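Local coordinates for protein aromatic-amino-acid:2-oxoglutarate transaminase (Candida albicans, PDB 6HND) that probably transfers amino groups between aromatic amino acids, and perhaps 2-aminoadipate, and 2-oxo acids with the help of pyridoxal 5'-phosphate, at residues Glu261-Ile266 / Pro322-Leu327; Asp215-Asp220 / Thr257-Phe262; Ala276-Asp281 / Leu334-Phe339. All blocks are in the same frame, centred on the assembly; numbering follows the deposited sequence.

Contact 1 of 3, residues Glu261-Ile266 / Pro322-Leu327; sequences EFRKKI and PSYLEL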
loop_
_atom_site.group_PDB
_atom_site.type_symbol
_atom_site.label_atom_id
_atom_site.label_comp_id
_atom_site.label_asym_id
_atom_site.label_seq_id
_atom_site.Cartn_x
_atom_site.Cartn_y
_atom_site.Cartn_z
ATOM N N GLU B 261 2.544 23.387 27.226
ATOM C CA GLU B 261 1.558 24.463 27.509
ATOM C C GLU B 261 1.026 25.039 26.177
ATOM O O GLU B 261 -0.184 25.350 26.099
ATOM C CB GLU B 261 2.146 25.436 28.543
ATOM C CG GLU B 261 2.903 26.624 27.988
ATOM C CD GLU B 261 3.273 27.639 29.069
ATOM O OE1 GLU B 261 3.222 28.858 28.780
ATOM O OE2 GLU B 261 3.605 27.201 30.207
ATOM N N PHE B 262 1.868 25.106 25.146
ATOM C CA PHE B 262 1.462 25.508 23.772
ATOM C C PHE B 262 0.426 24.513 23.216
ATOM O O PHE B 262 -0.601 24.931 22.682
ATOM C CB PHE B 262 2.704 25.645 22.887
ATOM C CG PHE B 262 2.436 26.265 21.545
ATOM C CD1 PHE B 262 1.864 25.521 20.520
ATOM C CD2 PHE B 262 2.735 27.593 21.312
ATOM C CE1 PHE B 262 1.625 26.092 19.274
ATOM C CE2 PHE B 262 2.485 28.167 20.075
ATOM C CZ PHE B 262 1.913 27.421 19.066
ATOM N N ARG B 263 0.667 23.213 23.376
ATOM C CA ARG B 263 -0.276 22.160 22.911
ATOM C C ARG B 263 -1.626 22.281 23.632
ATOM O O ARG B 263 -2.654 22.049 22.976
ATOM C CB ARG B 263 0.308 20.765 23.109
ATOM C CG ARG B 263 1.514 20.471 22.233
ATOM C CD ARG B 263 2.370 19.358 22.823
ATOM N NE ARG B 263 3.674 19.402 22.204
ATOM C CZ ARG B 263 4.088 18.589 21.245
ATOM N NH1 ARG B 263 3.343 17.574 20.836
ATOM N NH2 ARG B 263 5.294 18.761 20.740
ATOM N N LYS B 264 -1.647 22.636 24.921
ATOM C CA LYS B 264 -2.928 22.771 25.657
ATOM C C LYS B 264 -3.724 23.893 25.014
ATOM O O LYS B 264 -4.927 23.720 24.882
ATOM C CB LYS B 264 -2.705 22.997 27.150
ATOM C CG LYS B 264 -2.080 21.800 27.860
ATOM C CD LYS B 264 -2.238 21.807 29.370
ATOM C CE LYS B 264 -1.177 20.971 30.051
ATOM N NZ LYS B 264 -1.567 20.644 31.439
ATOM N N LYS B 265 -3.067 24.987 24.616
ATOM C CA LYS B 265 -3.771 26.145 24.017
ATOM C C LYS B 265 -4.310 25.779 22.627
ATOM O O LYS B 265 -5.397 26.204 22.315
ATOM C CB LYS B 265 -2.853 27.369 23.977
ATOM C CG LYS B 265 -2.363 27.851 25.334
ATOM C CD LYS B 265 -1.919 29.287 25.275
ATOM C CE LYS B 265 -0.545 29.512 25.861
ATOM N NZ LYS B 265 -0.555 29.357 27.328
ATOM N N ILE B 266 -3.541 25.064 21.805
ATOM C CA ILE B 266 -3.975 24.594 20.454
ATOM C C ILE B 266 -5.176 23.667 20.641
ATOM O O ILE B 266 -6.156 23.853 19.930
ATOM C CB ILE B 266 -2.825 23.891 19.698
ATOM C CG1 ILE B 266 -1.657 24.831 19.378
ATOM C CG2 ILE B 266 -3.351 23.201 18.444
ATOM C CD1 ILE B 266 -2.031 25.999 18.482
ATOM N N PRO B 322 4.744 15.506 25.449
ATOM C CA PRO B 322 3.453 14.859 25.263
ATOM C C PRO B 322 2.816 15.057 23.887
ATOM O O PRO B 322 2.933 16.142 23.340
ATOM C CB PRO B 322 2.570 15.515 26.318
ATOM C CG PRO B 322 3.529 15.832 27.439
ATOM C CD PRO B 322 4.771 16.274 26.709
ATOM N N SER B 323 2.159 13.989 23.406
ATOM C CA SER B 323 1.291 13.946 22.207
ATOM C C SER B 323 -0.018 14.673 22.515
ATOM O O SER B 323 -0.474 14.630 23.678
ATOM C CB SER B 323 1.043 12.496 21.766
ATOM O OG SER B 323 -0.036 12.383 20.833
ATOM N N TYR B 324 -0.620 15.265 21.485
ATOM C CA TYR B 324 -2.034 15.722 21.488
ATOM C C TYR B 324 -2.981 14.608 21.964
ATOM O O TYR B 324 -4.060 14.955 22.460
ATOM C CB TYR B 324 -2.404 16.302 20.115
ATOM C CG TYR B 324 -1.928 17.728 19.931
ATOM C CD1 TYR B 324 -2.686 18.792 20.413
ATOM C CD2 TYR B 324 -0.714 18.018 19.332
ATOM C CE1 TYR B 324 -2.284 20.108 20.245
ATOM C CE2 TYR B 324 -0.291 19.329 19.162
ATOM C CZ TYR B 324 -1.071 20.375 19.632
ATOM O OH TYR B 324 -0.666 21.668 19.510
ATOM N N LEU B 325 -2.626 13.331 21.821
ATOM C CA LEU B 325 -3.456 12.188 22.316
ATOM C C LEU B 325 -3.650 12.338 23.830
ATOM O O LEU B 325 -4.706 11.915 24.357
ATOM C CB LEU B 325 -2.765 10.848 22.028
ATOM C CG LEU B 325 -2.720 10.337 20.579
ATOM C CD1 LEU B 325 -1.992 8.997 20.517
ATOM C CD2 LEU B 325 -4.106 10.214 19.952
ATOM N N GLU B 326 -2.624 12.860 24.502
ATOM C CA GLU B 326 -2.554 12.912 25.980
ATOM C C GLU B 326 -3.513 14.003 26.471
ATOM O O GLU B 326 -3.886 13.917 27.626
ATOM C CB GLU B 326 -1.108 13.094 26.440
ATOM C CG GLU B 326 -0.291 11.855 26.143
ATOM C CD GLU B 326 1.209 11.976 26.331
ATOM O OE1 GLU B 326 1.623 12.082 27.463
ATOM O OE2 GLU B 326 1.950 11.913 25.332
ATOM N N LEU B 327 -3.898 14.945 25.608
ATOM C CA LEU B 327 -4.854 16.031 25.919
ATOM C C LEU B 327 -6.270 15.641 25.518
ATOM O O LEU B 327 -7.217 16.199 26.088
ATOM C CB LEU B 327 -4.422 17.287 25.156
ATOM C CG LEU B 327 -2.990 17.737 25.437
ATOM C CD1 LEU B 327 -2.706 19.048 24.751
ATOM C CD2 LEU B 327 -2.759 17.866 26.937
#
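Arg263, Lys264 and Ile266 on helix 260-272 pack against Pro322, Tyr324 and Leu327 in the loop that leads to strand 333-338. This is a helix-to-loop contact held by side-chain packing. The phenol of Tyr324 carries much of it. Arg263 CB lies over one face of the Tyr324 ring, 4.2 Å from its centroid, in a CH-pi contact. Arg263 CG is anti to its carbonyl carbon (chi1 -67°) and rests 3.7 Å from Tyr324 CZ. The guanidinium and ring planes are 34° apart. Ile266 packs at the phenol end, with CG2 3.7 Å from Tyr324 CE1. The hydroxyl is hydrogen-bonded to Gln258. In the large PLP-binding domain of this aminotransferase, the helix covers the sheet, and the Tyr324 ring lies between the helix and strands 276-280 and 333-338. Arg263 NH1 comes 2.9 Å from Pro322 O, at a poor angle for a hydrogen bond. Its NE and NH2 are held instead by Gln258 O and Thr249. Leu327 CD1 sits 3.5 Å from Arg263 O, and its CD2 meets Lys264 CG. Within the loop, Ser323 OG accepts from Leu325 N at 2.9 Å, forming an ST turn, and is also hydrogen-bonded to Glu279 OE1.

Contact 2 of 3, residues Asp215-Asp220 / Thr257-Phe262; sequences DSDGID and TQSLEF. With K (potassium ion), chain G.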
loop_
_atom_site.group_PDB
_atom_site.type_symbol
_atom_site.label_atom_id
_atom_site.label_comp_id
_atom_site.label_asym_id
_atom_site.label_seq_id
_atom_site.Cartn_x
_atom_site.Cartn_y
_atom_site.Cartn_z
ATOM N N ASP B 215 13.236 30.849 20.363
ATOM C CA ASP B 215 12.443 30.220 21.456
ATOM C C ASP B 215 11.048 29.857 20.925
ATOM O O ASP B 215 10.147 29.629 21.749
ATOM C CB ASP B 215 12.376 31.137 22.692
ATOM C CG ASP B 215 11.597 32.441 22.524
ATOM O OD1 ASP B 215 11.232 32.807 21.364
ATOM O OD2 ASP B 215 11.342 33.101 23.550
ATOM N N SER B 216 10.842 29.862 19.604
ATOM C CA SER B 216 9.501 29.638 18.992
ATOM C C SER B 216 9.023 28.210 19.303
ATOM O O SER B 216 9.856 27.294 19.358
ATOM C CB SER B 216 9.520 29.903 17.505
ATOM O OG SER B 216 8.221 29.766 16.950
ATOM N N ASP B 217 7.719 28.020 19.479
ATOM C CA ASP B 217 7.093 26.674 19.542
ATOM C C ASP B 217 6.826 26.163 18.123
ATOM O O ASP B 217 6.359 25.025 17.986
ATOM C CB ASP B 217 5.807 26.744 20.364
ATOM C CG ASP B 217 6.068 27.024 21.837
ATOM O OD1 ASP B 217 6.459 26.076 22.557
ATOM O OD2 ASP B 217 5.893 28.194 22.238
ATOM N N GLY B 218 7.063 26.986 17.109
ATOM C CA GLY B 218 6.610 26.718 15.733
ATOM C C GLY B 218 5.514 27.672 15.319
ATOM O O GLY B 218 5.789 28.850 15.169
ATOM N N ILE B 219 4.306 27.169 15.104
ATOM C CA ILE B 219 3.103 28.019 14.877
ATOM C C ILE B 219 3.212 29.310 15.708
ATOM O O ILE B 219 3.503 29.221 16.924
ATOM C CB ILE B 219 1.829 27.239 15.233
ATOM C CG1 ILE B 219 1.534 26.177 14.164
ATOM C CG2 ILE B 219 0.666 28.190 15.414
ATOM C CD1 ILE B 219 0.511 25.122 14.587
ATOM N N ASP B 220 2.892 30.452 15.098
ATOM C CA ASP B 220 2.766 31.749 15.805
ATOM C C ASP B 220 1.377 31.810 16.467
ATOM O O ASP B 220 0.374 32.065 15.761
ATOM C CB ASP B 220 2.989 32.897 14.823
ATOM C CG ASP B 220 2.994 34.273 15.478
ATOM O OD1 ASP B 220 2.085 34.548 16.293
ATOM O OD2 ASP B 220 3.913 35.056 15.166
ATOM N N THR B 257 9.567 22.591 18.117
ATOM C CA THR B 257 8.838 21.640 18.984
ATOM C C THR B 257 7.908 22.422 19.906
ATOM O O THR B 257 8.408 23.314 20.640
ATOM C CB THR B 257 9.777 20.764 19.807
ATOM O OG1 THR B 257 10.545 20.003 18.887
ATOM C CG2 THR B 257 9.041 19.835 20.749
ATOM N N GLN B 258 6.613 22.111 19.847
ATOM C CA GLN B 258 5.576 22.781 20.666
ATOM C C GLN B 258 5.741 22.284 22.099
ATOM O O GLN B 258 5.812 21.052 22.281
ATOM C CB GLN B 258 4.169 22.491 20.133
ATOM C CG GLN B 258 3.866 23.136 18.793
ATOM C CD GLN B 258 2.562 22.632 18.223
ATOM O OE1 GLN B 258 1.752 22.005 18.910
ATOM N NE2 GLN B 258 2.346 22.909 16.955
ATOM N N SER B 259 5.822 23.217 23.051
ATOM C CA SER B 259 5.787 22.954 24.513
ATOM C C SER B 259 4.462 22.283 24.886
ATOM O O SER B 259 3.462 22.434 24.129
ATOM C CB SER B 259 5.959 24.234 25.293
ATOM O OG SER B 259 4.771 25.011 25.236
ATOM N N LEU B 260 4.429 21.616 26.038
ATOM C CA LEU B 260 3.170 21.075 26.600
ATOM C C LEU B 260 2.150 22.215 26.726
ATOM O O LEU B 260 1.023 22.026 26.270
ATOM C CB LEU B 260 3.449 20.403 27.939
ATOM C CG LEU B 260 2.220 19.893 28.692
ATOM C CD1 LEU B 260 1.357 18.965 27.822
ATOM C CD2 LEU B 260 2.653 19.209 29.990
ATOM N N GLU B 261 2.544 23.387 27.226
ATOM C CA GLU B 261 1.558 24.463 27.509
ATOM C C GLU B 261 1.026 25.039 26.177
ATOM O O GLU B 261 -0.184 25.350 26.099
ATOM C CB GLU B 261 2.146 25.436 28.543
ATOM C CG GLU B 261 2.903 26.624 27.988
ATOM C CD GLU B 261 3.273 27.639 29.069
ATOM O OE1 GLU B 261 3.222 28.858 28.780
ATOM O OE2 GLU B 261 3.605 27.201 30.207
ATOM N N PHE B 262 1.868 25.106 25.146
ATOM C CA PHE B 262 1.462 25.508 23.772
ATOM C C PHE B 262 0.426 24.513 23.216
ATOM O O PHE B 262 -0.601 24.931 22.682
ATOM C CB PHE B 262 2.704 25.645 22.887
ATOM C CG PHE B 262 2.436 26.265 21.545
ATOM C CD1 PHE B 262 1.864 25.521 20.520
ATOM C CD2 PHE B 262 2.735 27.593 21.312
ATOM C CE1 PHE B 262 1.625 26.092 19.274
ATOM C CE2 PHE B 262 2.485 28.167 20.075
ATOM C CZ PHE B 262 1.913 27.421 19.066
HETATM K K K G . 9.794 34.762 21.321
HETATM O O HOH W 1 10.654 24.668 20.039
HETATM O O HOH W 2 4.230 24.118 15.087
#
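Asp217 OD1 takes two hydrogen bonds from Ser259. Ser259 N donates to Asp217 OD1 at 3.0 Å in a nearly straight bond, on the anti side of the carboxylate and 27° out of its plane. The hydroxyl OG adds a weak bond. Ser259 OG also accepts from Phe262 N at 2.9 Å. Ser259 OG lies between its backbone N and carbonyl carbon (chi1 74°), within reach of that amide in the first turn.

Asp217 also packs on Phe262. Asp217 CB stands over one face of the Phe262 ring, 3.6 Å from the centroid and offset toward the rim, in a CH-pi contact. The carboxylate is inclined 29° to the ring. Ile219 meets the far end of the same ring: its CB is 3.8 Å from Phe262 CZ, and its CG2 lies at the edge, in the ring plane. Leu221 of helix 221-229 also touches Phe262.

Two waters bridge the segments. One accepts from Thr257 N and donates to Ser216 O. The other accepts from Ile219 N and, at 2.9 Å, from Gln258 NE2. Gln258 OE1 is hydrogen-bonded to Tyr324 OH. Ser216 OG accepts from Gly218 N in an ST turn and is also hydrogen-bonded to Asn211 O. Further out on the loop, Asp215 OD1 binds a potassium ion at 2.4 Å, with Asp213 as the other protein ligand. The loop between strand 204-208 and helix 221-229 lies against the start of helix 260-272, where Ser259 is the N-cap residue and its side chain makes a helix-capping bond.

Contact 3 of 3, residues Ala276-Asp281 / Leu334-Phe339; sequences AIIEDD and LRVETF. With PLP (pyridoxal-5'-phosphate), chain E.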
loop_
_atom_site.group_PDB
_atom_site.type_symbol
_atom_site.label_atom_id
_atom_site.label_comp_id
_atom_site.label_asym_id
_atom_site.label_seq_id
_atom_site.Cartn_x
_atom_site.Cartn_y
_atom_site.Cartn_z
ATOM N N ALA B 276 -10.625 19.126 14.008
ATOM C CA ALA B 276 -9.798 17.926 14.259
ATOM C C ALA B 276 -8.319 18.318 14.243
ATOM O O ALA B 276 -7.940 19.281 13.545
ATOM C CB ALA B 276 -10.077 16.865 13.216
ATOM N N ILE B 277 -7.512 17.535 14.947
ATOM C CA ILE B 277 -6.035 17.637 14.914
ATOM C C ILE B 277 -5.478 16.368 14.254
ATOM O O ILE B 277 -5.699 15.257 14.768
ATOM C CB ILE B 277 -5.473 17.860 16.323
ATOM C CG1 ILE B 277 -6.065 19.121 16.959
ATOM C CG2 ILE B 277 -3.938 17.892 16.278
ATOM C CD1 ILE B 277 -5.734 19.271 18.436
ATOM N N ILE B 278 -4.775 16.543 13.140
ATOM C CA ILE B 278 -3.878 15.494 12.570
ATOM C C ILE B 278 -2.471 15.807 13.105
ATOM O O ILE B 278 -1.907 16.865 12.763
ATOM C CB ILE B 278 -3.976 15.454 11.033
ATOM C CG1 ILE B 278 -5.404 15.176 10.564
ATOM C CG2 ILE B 278 -3.009 14.432 10.454
ATOM C CD1 ILE B 278 -5.673 15.555 9.123
ATOM N N GLU B 279 -1.962 14.925 13.956
ATOM C CA GLU B 279 -0.621 15.007 14.569
ATOM C C GLU B 279 0.285 14.049 13.801
ATOM O O GLU B 279 -0.005 12.819 13.770
ATOM C CB GLU B 279 -0.667 14.645 16.061
ATOM C CG GLU B 279 0.699 14.700 16.744
ATOM C CD GLU B 279 0.677 14.302 18.231
ATOM O OE1 GLU B 279 0.355 13.125 18.538
ATOM O OE2 GLU B 279 1.018 15.151 19.084
ATOM N N ASP B 280 1.322 14.583 13.181
ATOM C CA ASP B 280 2.333 13.771 12.468
ATOM C C ASP B 280 3.575 13.798 13.357
ATOM O O ASP B 280 3.959 14.891 13.721
ATOM C CB ASP B 280 2.503 14.315 11.045
ATOM C CG ASP B 280 3.415 13.531 10.109
ATOM O OD1 ASP B 280 3.906 12.440 10.495
ATOM O OD2 ASP B 280 3.608 14.025 8.980
ATOM N N ASP B 281 4.121 12.639 13.730
ATOM C CA ASP B 281 5.303 12.534 14.614
ATOM C C ASP B 281 6.218 11.403 14.142
ATOM O O ASP B 281 6.369 10.396 14.813
ATOM C CB ASP B 281 4.884 12.330 16.078
ATOM C CG ASP B 281 6.038 12.616 17.025
ATOM O OD1 ASP B 281 6.728 13.641 16.777
ATOM O OD2 ASP B 281 6.268 11.797 17.967
ATOM N N LEU B 334 -6.045 12.517 15.684
ATOM C CA LEU B 334 -5.531 11.311 15.001
ATOM C C LEU B 334 -4.007 11.427 14.975
ATOM O O LEU B 334 -3.499 12.386 14.359
ATOM C CB LEU B 334 -6.124 11.264 13.587
ATOM C CG LEU B 334 -5.820 10.005 12.785
ATOM C CD1 LEU B 334 -6.861 9.819 11.699
ATOM C CD2 LEU B 334 -4.414 10.073 12.187
ATOM N N ARG B 335 -3.302 10.499 15.611
ATOM C CA ARG B 335 -1.808 10.516 15.621
ATOM C C ARG B 335 -1.267 9.624 14.494
ATOM O O ARG B 335 -1.666 8.432 14.416
ATOM C CB ARG B 335 -1.232 10.055 16.959
ATOM C CG ARG B 335 0.285 9.958 16.936
ATOM C CD ARG B 335 0.845 9.416 18.234
ATOM N NE ARG B 335 2.302 9.312 18.275
ATOM C CZ ARG B 335 3.138 10.314 18.497
ATOM N NH1 ARG B 335 2.684 11.545 18.652
ATOM N NH2 ARG B 335 4.442 10.076 18.527
ATOM N N VAL B 336 -0.392 10.175 13.656
ATOM C CA VAL B 336 0.315 9.392 12.604
ATOM C C VAL B 336 1.724 9.003 13.067
ATOM O O VAL B 336 2.535 9.906 13.380
ATOM C CB VAL B 336 0.356 10.204 11.299
ATOM C CG1 VAL B 336 1.106 9.457 10.194
ATOM C CG2 VAL B 336 -1.059 10.547 10.879
ATOM N N GLU B 337 2.017 7.710 13.056
ATOM C CA GLU B 337 3.368 7.160 13.324
ATOM C C GLU B 337 3.895 6.446 12.075
ATOM O O GLU B 337 3.064 6.095 11.205
ATOM C CB GLU B 337 3.322 6.172 14.488
ATOM C CG GLU B 337 3.095 6.826 15.833
ATOM C CD GLU B 337 4.219 6.706 16.852
ATOM O OE1 GLU B 337 5.343 6.247 16.513
ATOM O OE2 GLU B 337 3.975 7.099 17.969
ATOM N N THR B 338 5.223 6.249 12.009
ATOM C CA THR B 338 5.919 5.460 10.958
ATOM C C THR B 338 7.117 4.714 11.573
ATOM O O THR B 338 7.660 5.177 12.616
ATOM C CB THR B 338 6.323 6.361 9.780
ATOM O OG1 THR B 338 6.944 5.631 8.714
ATOM C CG2 THR B 338 7.267 7.457 10.212
ATOM N N PHE B 339 7.550 3.641 10.910
ATOM C CA PHE B 339 8.806 2.920 11.224
ATOM C C PHE B 339 9.897 3.422 10.284
ATOM O O PHE B 339 10.994 2.878 10.352
ATOM C CB PHE B 339 8.632 1.402 11.140
ATOM C CG PHE B 339 7.689 0.830 12.170
ATOM C CD1 PHE B 339 8.103 0.637 13.471
ATOM C CD2 PHE B 339 6.383 0.505 11.836
ATOM C CE1 PHE B 339 7.231 0.118 14.419
ATOM C CE2 PHE B 339 5.511 0.011 12.789
ATOM C CZ PHE B 339 5.936 -0.190 14.081
HETATM N N1 PLP E . 5.839 13.535 7.596
HETATM C C2 PLP E . 6.988 14.113 7.921
HETATM C C2A PLP E . 6.914 15.358 8.737
HETATM C C3 PLP E . 8.229 13.537 7.531
HETATM O O3 PLP E . 9.395 14.156 7.888
HETATM C C4 PLP E . 8.235 12.340 6.768
HETATM C C4A PLP E . 9.527 11.688 6.447
HETATM C C5 PLP E . 6.991 11.751 6.457
HETATM C C6 PLP E . 5.850 12.393 6.874
HETATM C C5A PLP E . 6.850 10.537 5.576
HETATM O O4P PLP E . 7.188 9.270 6.200
HETATM P P PLP E . 6.964 7.888 5.383
HETATM O O1P PLP E . 5.701 8.062 4.550
HETATM O O2P PLP E . 6.887 6.881 6.529
HETATM O O3P PLP E . 8.171 7.699 4.523
HETATM O O HOH W 3 4.754 9.998 11.416
HETATM O O HOH W 4 6.415 7.718 14.454
#
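Arg335 and Glu279 are paired across two parallel strands, and their flat groups stand almost perpendicular, 85° apart. Glu279 OE1 lies in the guanidinium plane and takes a salt bridge from Arg335 NH1 at 2.8 Å; that donor sits well above the carboxylate plane. Glu279 OE1 is also hydrogen-bonded to Ser323 OG, and OE2 to Tyr324 N. Asp281 CB lies over one guanidinium face, and Asp281 OD2 accepts from Arg335 NH2 at 2.6 Å through its anti lone pair, with the planes 58° apart. Glu337 OE2 takes both NE and NH2 of Arg335 side-on, from one face of its carboxylate, and is also hydrogen-bonded to Tyr285 OH. This buried salt-bridge network sets one cation among three carboxylates, which should ease their mutual repulsion.

On the other sheet face are Ile278, Asp280, Leu334 and Val336. Asp280 OD2 is 2.7 Å from N1 of pyridoxal phosphate and is hydrogen-bonded to Tyr245. As in related aminotransferases of this fold, an aspartate faces the pyridine nitrogen. Water joins Asp280 OD1 to Val336 O. Thr338 OG1 donates to the phosphate oxygen O2P at 2.5 Å. Backbone hydrogen bonds tie the parallel strands, including Val336 N to Glu279 O at 2.7 Å.

Both strands belong to the seven-stranded sheet of the PLP-binding domain, between strands 243-246 and 350-355. Helix 166-177 packs on the Asp280 face, helix 137-151 against Arg335 and Glu337.

Contacts 1 and 2 have centres 10 Å apart and share Glu261 and Phe262 at the start of helix 260-272. Contact 3 lies deeper, its centre about 13 Å from that of contact 1 and 17 Å from that of contact 2. Along the chain, contact 2 closes before contact 3 opens, while the segments of contacts 1 and 3 alternate. Helix 260-272 runs on to strand 276-280, and loop 322-327 leads to strand 333-338. Gln258 joins contact 2 to contact 1 through Tyr324 and Arg263. Glu279 joins contact 3 to contact 1 through Ser323 and Tyr324. The cofactor-binding strands are thus tied to the outer helix and its loops.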